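Local coordinates for apical membrane antigen AMA1 (Toxoplasma gondii ME49, PDB 4YIV), which serves as a microneme protein essential for host cell invasion, acting as part of the moving junction between the parasite's apical tip and the host plasma membrane, at residues L58-G63 against S226-Q231; G134-F139 against F159-K164; A129-G134 against D222-K227. One frame throughout, in Å; residues are numbered along the deposited sequence.

Contact 1 of 3, residues L58-G63 against S226-Q231; sequences LCPIWG and SKCPNQ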
loop_
_atom_site.group_PDB
_atom_site.type_symbol
_atom_site.label_atom_id
_atom_site.label_comp_id
_atom_site.label_asym_id
_atom_site.label_seq_id
_atom_site.Cartn_x
_atom_site.Cartn_y
_atom_site.Cartn_z
ATOM N N LEU A 58 -3.952 3.173 7.594
ATOM C CA LEU A 58 -5.365 3.172 7.225
ATOM C C LEU A 58 -5.625 2.874 5.752
ATOM O O LEU A 58 -6.785 2.730 5.358
ATOM C CB LEU A 58 -6.000 4.524 7.577
ATOM C CG LEU A 58 -5.873 4.922 9.063
ATOM C CD1 LEU A 58 -6.633 6.213 9.305
ATOM C CD2 LEU A 58 -6.405 3.860 9.992
ATOM N N CYS A 59 -4.597 2.829 4.917
ATOM C CA CYS A 59 -4.805 2.514 3.500
ATOM C C CYS A 59 -4.365 1.102 3.162
ATOM O O CYS A 59 -3.354 0.634 3.696
ATOM C CB CYS A 59 -4.043 3.459 2.587
ATOM S SG CYS A 59 -4.629 5.194 2.632
ATOM N N PRO A 60 -5.099 0.441 2.247
ATOM C CA PRO A 60 -4.668 -0.867 1.729
ATOM C C PRO A 60 -3.445 -0.714 0.842
ATOM O O PRO A 60 -3.304 0.285 0.123
ATOM C CB PRO A 60 -5.870 -1.354 0.916
ATOM C CG PRO A 60 -6.573 -0.120 0.496
ATOM C CD PRO A 60 -6.343 0.910 1.604
ATOM N N ILE A 61 -2.550 -1.692 0.898
ATOM C CA ILE A 61 -1.318 -1.605 0.120
ATOM C C ILE A 61 -1.361 -2.675 -0.986
ATOM O O ILE A 61 -1.244 -3.880 -0.733
ATOM C CB ILE A 61 -0.057 -1.779 1.003
ATOM C CG1 ILE A 61 -0.153 -0.869 2.239
ATOM C CG2 ILE A 61 1.200 -1.500 0.163
ATOM C CD1 ILE A 61 -0.336 0.626 1.941
ATOM N N TRP A 62 -1.588 -2.191 -2.205
ATOM C CA TRP A 62 -1.925 -3.044 -3.331
ATOM C C TRP A 62 -0.714 -3.774 -3.884
ATOM O O TRP A 62 0.242 -3.144 -4.287
ATOM C CB TRP A 62 -2.544 -2.194 -4.430
ATOM C CG TRP A 62 -3.867 -1.555 -4.053
ATOM C CD1 TRP A 62 -4.100 -0.535 -3.158
ATOM C CD2 TRP A 62 -5.131 -1.916 -4.596
ATOM N NE1 TRP A 62 -5.474 -0.253 -3.109
ATOM C CE2 TRP A 62 -6.115 -1.098 -3.983
ATOM C CE3 TRP A 62 -5.533 -2.877 -5.534
ATOM C CZ2 TRP A 62 -7.470 -1.210 -4.292
ATOM C CZ3 TRP A 62 -6.896 -2.980 -5.848
ATOM C CH2 TRP A 62 -7.836 -2.152 -5.228
ATOM N N GLY A 63 -0.775 -5.094 -3.899
ATOM C CA GLY A 63 0.271 -5.890 -4.524
ATOM C C GLY A 63 1.372 -6.242 -3.525
ATOM O O GLY A 63 2.276 -7.017 -3.833
ATOM N N SER A 226 -12.023 6.878 -0.957
ATOM C CA SER A 226 -11.761 8.278 -1.328
ATOM C C SER A 226 -10.443 8.832 -0.781
ATOM O O SER A 226 -9.954 9.846 -1.262
ATOM C CB SER A 226 -12.900 9.182 -0.819
ATOM O OG SER A 226 -12.919 9.207 0.613
ATOM N N LYS A 227 -9.883 8.192 0.233
ATOM C CA LYS A 227 -8.787 8.805 0.973
ATOM C C LYS A 227 -7.428 8.248 0.625
ATOM O O LYS A 227 -6.429 8.779 1.110
ATOM C CB LYS A 227 -9.009 8.645 2.463
ATOM C CG LYS A 227 -10.208 9.393 2.959
ATOM C CD LYS A 227 -10.073 10.887 2.563
ATOM C CE LYS A 227 -10.765 11.823 3.496
ATOM N NZ LYS A 227 -10.380 13.257 3.143
ATOM N N CYS A 228 -7.405 7.206 -0.208
ATOM C CA CYS A 228 -6.193 6.416 -0.485
ATOM C C CYS A 228 -5.946 6.361 -2.003
ATOM O O CYS A 228 -6.927 6.389 -2.794
ATOM C CB CYS A 228 -6.340 5.011 0.119
ATOM S SG CYS A 228 -6.574 4.957 1.938
ATOM N N PRO A 229 -4.656 6.379 -2.433
ATOM C CA PRO A 229 -4.344 6.441 -3.847
ATOM C C PRO A 229 -4.318 5.030 -4.416
ATOM O O PRO A 229 -3.258 4.504 -4.777
ATOM C CB PRO A 229 -2.975 7.110 -3.873
ATOM C CG PRO A 229 -2.313 6.575 -2.662
ATOM C CD PRO A 229 -3.411 6.412 -1.623
ATOM N N ASN A 230 -5.489 4.407 -4.460
ATOM C CA ASN A 230 -5.589 2.979 -4.738
ATOM C C ASN A 230 -5.053 2.558 -6.092
ATOM O O ASN A 230 -4.411 1.507 -6.224
ATOM C CB ASN A 230 -7.046 2.528 -4.627
ATOM C CG ASN A 230 -7.597 2.704 -3.221
ATOM O OD1 ASN A 230 -7.078 2.117 -2.278
ATOM N ND2 ASN A 230 -8.625 3.532 -3.068
ATOM N N GLN A 231 -5.312 3.390 -7.091
ATOM C CA GLN A 231 -4.866 3.138 -8.460
ATOM C C GLN A 231 -3.787 4.106 -8.968
ATOM O O GLN A 231 -3.670 5.247 -8.513
ATOM C CB GLN A 231 -6.063 3.206 -9.410
ATOM C CG GLN A 231 -6.735 1.850 -9.655
ATOM C CD GLN A 231 -7.243 1.210 -8.378
ATOM O OE1 GLN A 231 -6.681 0.233 -7.865
ATOM N NE2 GLN A 231 -8.296 1.779 -7.843
HETATM O O HOH W 1 -4.254 2.626 -1.196
#

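Contact 2 of 3, residues G134-F139 against F159-K164; sequences GRCAEF and FVYDSK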
loop_
_atom_site.group_PDB
_atom_site.type_symbol
_atom_site.label_atom_id
_atom_site.label_comp_id
_atom_site.label_asym_id
_atom_site.label_seq_id
_atom_site.Cartn_x
_atom_site.Cartn_y
_atom_site.Cartn_z
ATOM N N GLY A 134 -13.253 -3.749 1.566
ATOM C CA GLY A 134 -13.675 -3.224 2.849
ATOM C C GLY A 134 -14.234 -4.239 3.813
ATOM O O GLY A 134 -14.030 -4.103 5.013
ATOM N N ARG A 135 -14.947 -5.251 3.309
ATOM C CA ARG A 135 -15.509 -6.294 4.151
ATOM C C ARG A 135 -14.385 -7.107 4.780
ATOM O O ARG A 135 -14.465 -7.524 5.954
ATOM C CB ARG A 135 -16.428 -7.221 3.344
ATOM C CG ARG A 135 -17.743 -6.563 2.905
ATOM C CD ARG A 135 -18.693 -7.540 2.175
ATOM N NE ARG A 135 -19.892 -6.763 1.853
ATOM C CZ ARG A 135 -20.111 -6.139 0.699
ATOM N NH1 ARG A 135 -19.274 -6.272 -0.336
ATOM N NH2 ARG A 135 -21.212 -5.389 0.573
ATOM N N CYS A 136 -13.320 -7.296 4.021
ATOM C CA CYS A 136 -12.174 -8.048 4.555
ATOM C C CYS A 136 -11.497 -7.228 5.666
ATOM O O CYS A 136 -11.228 -7.732 6.769
ATOM C CB CYS A 136 -11.207 -8.398 3.435
ATOM S SG CYS A 136 -9.688 -9.277 3.962
ATOM N N ALA A 137 -11.227 -5.974 5.371
ATOM C CA ALA A 137 -10.634 -5.073 6.359
ATOM C C ALA A 137 -11.482 -4.964 7.639
ATOM O O ALA A 137 -10.951 -4.926 8.757
ATOM C CB ALA A 137 -10.435 -3.720 5.739
ATOM N N GLU A 138 -12.803 -4.912 7.486
ATOM C CA GLU A 138 -13.691 -4.832 8.641
ATOM C C GLU A 138 -13.634 -6.107 9.461
ATOM O O GLU A 138 -13.638 -6.071 10.691
ATOM C CB GLU A 138 -15.119 -4.528 8.165
ATOM C CG GLU A 138 -16.134 -4.323 9.281
ATOM C CD GLU A 138 -17.517 -3.937 8.744
ATOM O OE1 GLU A 138 -18.421 -3.758 9.578
ATOM O OE2 GLU A 138 -17.693 -3.834 7.498
ATOM N N PHE A 139 -13.563 -7.241 8.770
ATOM C CA PHE A 139 -13.390 -8.526 9.413
ATOM C C PHE A 139 -12.113 -8.557 10.255
ATOM O O PHE A 139 -12.108 -9.048 11.389
ATOM C CB PHE A 139 -13.347 -9.631 8.371
ATOM C CG PHE A 139 -13.149 -10.990 8.952
ATOM C CD1 PHE A 139 -14.073 -11.515 9.836
ATOM C CD2 PHE A 139 -12.033 -11.751 8.601
ATOM C CE1 PHE A 139 -13.884 -12.783 10.389
ATOM C CE2 PHE A 139 -11.827 -13.019 9.150
ATOM C CZ PHE A 139 -12.744 -13.539 10.028
ATOM N N PHE A 159 -4.143 -7.987 7.598
ATOM C CA PHE A 159 -4.840 -8.899 6.711
ATOM C C PHE A 159 -4.217 -8.882 5.329
ATOM O O PHE A 159 -3.540 -7.929 4.954
ATOM C CB PHE A 159 -6.359 -8.540 6.577
ATOM C CG PHE A 159 -6.613 -7.271 5.829
ATOM C CD1 PHE A 159 -6.632 -6.064 6.492
ATOM C CD2 PHE A 159 -6.806 -7.273 4.447
ATOM C CE1 PHE A 159 -6.843 -4.872 5.818
ATOM C CE2 PHE A 159 -7.021 -6.075 3.758
ATOM C CZ PHE A 159 -7.042 -4.859 4.465
ATOM N N VAL A 160 -4.523 -9.928 4.562
ATOM C CA VAL A 160 -4.301 -9.904 3.124
ATOM C C VAL A 160 -5.610 -10.315 2.458
ATOM O O VAL A 160 -6.183 -11.383 2.756
ATOM C CB VAL A 160 -3.129 -10.847 2.668
ATOM C CG1 VAL A 160 -3.099 -10.965 1.147
ATOM C CG2 VAL A 160 -1.780 -10.320 3.189
ATOM N N TYR A 161 -6.073 -9.461 1.560
ATOM C CA TYR A 161 -7.220 -9.816 0.717
ATOM C C TYR A 161 -6.697 -10.413 -0.589
ATOM O O TYR A 161 -5.935 -9.780 -1.335
ATOM C CB TYR A 161 -8.130 -8.607 0.446
ATOM C CG TYR A 161 -9.411 -9.011 -0.296
ATOM C CD1 TYR A 161 -10.222 -10.005 0.212
ATOM C CD2 TYR A 161 -9.752 -8.449 -1.526
ATOM C CE1 TYR A 161 -11.354 -10.423 -0.460
ATOM C CE2 TYR A 161 -10.909 -8.871 -2.216
ATOM C CZ TYR A 161 -11.694 -9.850 -1.670
ATOM O OH TYR A 161 -12.837 -10.298 -2.316
ATOM N N ASP A 162 -7.127 -11.647 -0.852
ATOM C CA ASP A 162 -6.839 -12.334 -2.095
ATOM C C ASP A 162 -8.056 -12.074 -2.950
ATOM O O ASP A 162 -9.111 -12.668 -2.703
ATOM C CB ASP A 162 -6.608 -13.839 -1.870
ATOM C CG ASP A 162 -6.311 -14.607 -3.176
ATOM O OD1 ASP A 162 -6.698 -14.121 -4.284
ATOM O OD2 ASP A 162 -5.706 -15.712 -3.070
ATOM N N SER A 163 -7.924 -11.143 -3.885
ATOM C CA SER A 163 -9.078 -10.641 -4.627
ATOM C C SER A 163 -9.451 -11.592 -5.761
ATOM O O SER A 163 -10.568 -11.535 -6.280
ATOM C CB SER A 163 -8.817 -9.249 -5.198
ATOM O OG SER A 163 -7.762 -9.270 -6.149
ATOM N N LYS A 164 -8.523 -12.467 -6.127
ATOM C CA LYS A 164 -8.805 -13.509 -7.112
ATOM C C LYS A 164 -9.658 -14.643 -6.509
ATOM O O LYS A 164 -10.704 -14.972 -7.050
ATOM C CB LYS A 164 -7.501 -14.067 -7.680
ATOM C CG LYS A 164 -7.679 -15.012 -8.847
ATOM C CD LYS A 164 -6.322 -15.603 -9.290
ATOM C CE LYS A 164 -6.504 -16.851 -10.166
ATOM N NZ LYS A 164 -5.216 -17.440 -10.661
#

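Contact 3 of 3, residues A129-G134 against D222-K227; sequences ASTDLG and DAFISK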
loop_
_atom_site.group_PDB
_atom_site.type_symbol
_atom_site.label_atom_id
_atom_site.label_comp_id
_atom_site.label_asym_id
_atom_site.label_seq_id
_atom_site.Cartn_x
_atom_site.Cartn_y
_atom_site.Cartn_z
ATOM N N ALA A 129 -19.411 -2.743 5.675
ATOM C CA ALA A 129 -18.653 -2.204 4.548
ATOM C C ALA A 129 -19.367 -2.440 3.228
ATOM O O ALA A 129 -20.016 -3.464 3.038
ATOM C CB ALA A 129 -17.253 -2.835 4.476
ATOM N N SER A 130 -19.205 -1.496 2.319
ATOM C CA SER A 130 -19.854 -1.548 1.010
ATOM C C SER A 130 -19.036 -2.153 -0.135
ATOM O O SER A 130 -19.524 -2.198 -1.266
ATOM C CB SER A 130 -20.249 -0.127 0.628
ATOM O OG SER A 130 -19.134 0.553 0.086
ATOM N N THR A 131 -17.788 -2.573 0.122
ATOM C CA THR A 131 -16.930 -3.181 -0.916
ATOM C C THR A 131 -16.331 -4.458 -0.370
ATOM O O THR A 131 -16.236 -4.637 0.849
ATOM C CB THR A 131 -15.773 -2.266 -1.418
ATOM O OG1 THR A 131 -14.777 -2.111 -0.374
ATOM C CG2 THR A 131 -16.290 -0.925 -1.874
ATOM N N ASP A 132 -15.931 -5.362 -1.261
ATOM C CA ASP A 132 -15.440 -6.649 -0.787
ATOM C C ASP A 132 -14.133 -6.396 -0.049
ATOM O O ASP A 132 -13.901 -6.986 1.007
ATOM C CB ASP A 132 -15.238 -7.649 -1.937
ATOM C CG ASP A 132 -16.569 -8.308 -2.386
ATOM O OD1 ASP A 132 -17.586 -8.172 -1.673
ATOM O OD2 ASP A 132 -16.606 -8.952 -3.457
ATOM N N LEU A 133 -13.285 -5.519 -0.591
ATOM C CA LEU A 133 -12.018 -5.228 0.093
ATOM C C LEU A 133 -12.293 -4.660 1.492
ATOM O O LEU A 133 -11.667 -5.040 2.500
ATOM C CB LEU A 133 -11.172 -4.262 -0.722
ATOM C CG LEU A 133 -9.843 -3.834 -0.034
ATOM C CD1 LEU A 133 -8.980 -5.025 0.365
ATOM C CD2 LEU A 133 -9.018 -2.923 -0.962
ATOM N N GLY A 134 -13.253 -3.749 1.566
ATOM C CA GLY A 134 -13.675 -3.224 2.849
ATOM C C GLY A 134 -14.234 -4.239 3.813
ATOM O O GLY A 134 -14.030 -4.103 5.013
ATOM N N ASP A 222 -15.155 2.168 4.590
ATOM C CA ASP A 222 -15.393 2.746 3.300
ATOM C C ASP A 222 -14.463 3.950 3.091
ATOM O O ASP A 222 -14.448 4.519 2.065
ATOM C CB ASP A 222 -16.858 3.205 3.147
ATOM C CG ASP A 222 -17.855 2.052 3.094
ATOM O OD1 ASP A 222 -17.560 1.030 2.521
ATOM O OD2 ASP A 222 -18.934 2.178 3.636
ATOM N N ALA A 223 -13.676 4.313 4.085
ATOM C CA ALA A 223 -12.871 5.519 3.950
ATOM C C ALA A 223 -11.793 5.444 2.870
ATOM O O ALA A 223 -11.524 6.448 2.176
ATOM C CB ALA A 223 -12.220 5.876 5.289
ATOM N N PHE A 224 -11.182 4.267 2.703
ATOM C CA PHE A 224 -10.048 4.122 1.776
ATOM C C PHE A 224 -10.443 4.441 0.361
ATOM O O PHE A 224 -9.597 4.767 -0.474
ATOM C CB PHE A 224 -9.460 2.674 1.866
ATOM C CG PHE A 224 -10.279 1.626 1.133
ATOM C CD1 PHE A 224 -10.044 1.378 -0.211
ATOM C CD2 PHE A 224 -11.272 0.885 1.787
ATOM C CE1 PHE A 224 -10.804 0.444 -0.907
ATOM C CE2 PHE A 224 -12.035 -0.051 1.096
ATOM C CZ PHE A 224 -11.805 -0.260 -0.259
ATOM N N ILE A 225 -11.735 4.295 0.053
ATOM C CA ILE A 225 -12.217 4.480 -1.313
ATOM C C ILE A 225 -11.899 5.890 -1.830
ATOM O O ILE A 225 -11.526 6.088 -2.990
ATOM C CB ILE A 225 -13.757 4.198 -1.377
ATOM C CG1 ILE A 225 -14.057 2.742 -1.030
ATOM C CG2 ILE A 225 -14.320 4.477 -2.764
ATOM C CD1 ILE A 225 -15.538 2.501 -0.710
ATOM N N SER A 226 -12.023 6.878 -0.957
ATOM C CA SER A 226 -11.761 8.278 -1.328
ATOM C C SER A 226 -10.443 8.832 -0.781
ATOM O O SER A 226 -9.954 9.846 -1.262
ATOM C CB SER A 226 -12.900 9.182 -0.819
ATOM O OG SER A 226 -12.919 9.207 0.613
ATOM N N LYS A 227 -9.883 8.192 0.233
ATOM C CA LYS A 227 -8.787 8.805 0.973
ATOM C C LYS A 227 -7.428 8.248 0.625
ATOM O O LYS A 227 -6.429 8.779 1.110
ATOM C CB LYS A 227 -9.009 8.645 2.463
ATOM C CG LYS A 227 -10.208 9.393 2.959
ATOM C CD LYS A 227 -10.073 10.887 2.563
ATOM C CE LYS A 227 -10.765 11.823 3.496
ATOM N NZ LYS A 227 -10.380 13.257 3.143
HETATM O O HOH W 2 -15.619 -0.573 1.811
#

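Contact 1 of 3, residues L58-G63 against S226-Q231
C59 and C228 bring the two segments together, their CA atoms 5.7 Å apart, and over 58-62 and 227-231 the two chains run side by side, their end-to-end lines 4° apart. C228 is the first residue to leave the helix 224-227, and P229 follows as the centre of an inverse gamma turn that delivers N230 beneath W62. The covalent tie is the C59-C228 disulfide, SG to SG 2.1 Å. SG of each cysteine stands anti to its own carbonyl carbon, beside the backbone N, from where the two sulfurs meet, and the chi3 of -86° is close to the relaxed right angle of a disulfide.

The disulfide ties the edge strand 61-62 of the first of two PAN-type sheets to the loop that follows helix 224-227, while 226-231 runs on from that helix towards strand 233-234, an outer strand of the second sheet. Cysteine suits such a place because it holds loops that have no backbone ladder between them.

W62 and N230 supply the polar half. The indole NE1 donates to N230 OD1 at 3.0 Å with an N-H...O angle of 152°, the ring and amide planes crossing at a steep slant. The carbonyl O of N230 lies 3.6 Å above one face of the indole, towards its rim, and N230 CB packs 3.5 Å from W62 NE1. Water 1 donates both to P60 O (2.9 Å) and to N230 OD1 (3.1 Å), so one amide oxygen serves indole and water together. N230 ND2 bonds to F224 O in the helix, which fixes the rotation of the amide and presents OD1 to the tryptophan. P60 flanks this pair, CG resting 3.6 Å from N230 OD1; its apolar ring also touches I211 and L133.

Contact 2 of 3, residues G134-F139 against F159-K164
The ring of F159 has the backbone of A137 over one face: CA stands 4.1 Å from the ring centroid, only 22° off the normal, a CH-pi contact shifted towards the rim. A137 CB reaches the same ring at CE1, 3.8 Å away. C136 SG comes in obliquely, 3.5 Å from F159 CD2. It also meets the Y161 ring obliquely, 3.9 Å from CD1, where C136 CB lies at 3.7 Å; one face of that tyrosine ring has S163 N of its own segment above the rim.

The sulfur reaches this position because SG is anti to the backbone N (chi1 177°), and it continues into the disulfide with C168 of strand 167-170, the neighbour of strand 159-162. A helix packed on an antiparallel sheet and joined to it by a disulfide is characteristic of the PAN fold. Here helix 132-141 runs roughly antiparallel to strand 159-162 (153°), the axes approaching to 8.7 Å. F159 and Y161, two apart on the strand, both direct CB to the helix. Alanine suits position 137, since its small side chain lets the phenylalanine ring come up to the helix backbone.

With no hydrogen bond between the segments, cohesion rests on dispersion, CH-pi and sulfur-aromatic contacts around a buried disulfide sulfur, whose polarisability suits it to lie beside two aromatic rings.

Contact 3 of 3, residues A129-G134 against D222-K227
S130 and D222 anchor a mixed polar and apolar contact between two helix starts: the N-terminal end of helix 132-141, which packs on the first PAN-type sheet, and the beginning of helix 224-227, which follows strand 210-213 of that sheet along the chain. A single carboxylate oxygen carries the polar part. D222 OD1 accepts from S130 N at 3.0 Å, a nearly straight bond (166°) that uses the syn lone pair, and from S130 OG at 2.9 Å, this time from well above the carboxylate plane (58°). Water 2 adds a third donor, 2.6 Å from D222 OD1, and accepts a hydrogen bond from T131 OG1 at 2.8 Å. Three donors on one oxygen would be expected to stabilise the charged carboxylate.

T131 is the N-cap of helix 132-141, its OG1 accepting from G134 N at 3.0 Å. OG1 lies between the backbone N and the carbonyl carbon (chi1 70°), which turns it back towards the first helical turn. Threonine thus spends its hydroxyl on both cap and water, while its methyl CG2 meets I225 CD1 tip to tip at 3.7 Å. G134, lacking a side chain, avoids crowding against T131 OG1 and lets F224 lie close to the helix start.

F224 is the apolar wedge. T131 OG1 sits in the plane of its ring, at the edge, 3.5 Å from CZ, whereas I225 CG1 lies over one face. The side chains of L133 and F224 cross obliquely, L133 CD2 3.8 Å from F224 CE1.

Around this joint, L133 also packs on F159 and Y161 of strand 159-162, and F224 touches P60, so that helix 132-141 rests on the sheet while helix 224-227 meets it next to the edge strand 61-62.

Helices 132-141 and 224-227 connect the three sites: contacts 2 and 3 share G134, contacts 1 and 3 share S226 and K227. Contact 3 lies about 9 Å from contact 1 and 10 Å from contact 2, centre to centre; contacts 1 and 2, 13 Å apart between centres, reach the same sheet without touching. P60 CD is 3.6 Å from F224 CB, and E138 OE2 is 2.7 Å from A129 N. Along the chain, contact 2 is nested within both other loops. Near contact 1, the K227 side chain comes within about 3 Å of the cobalt bound by E25, H31 and H32. All lie in the AMA1 region of this engineered fragment, which lacks the DII loop.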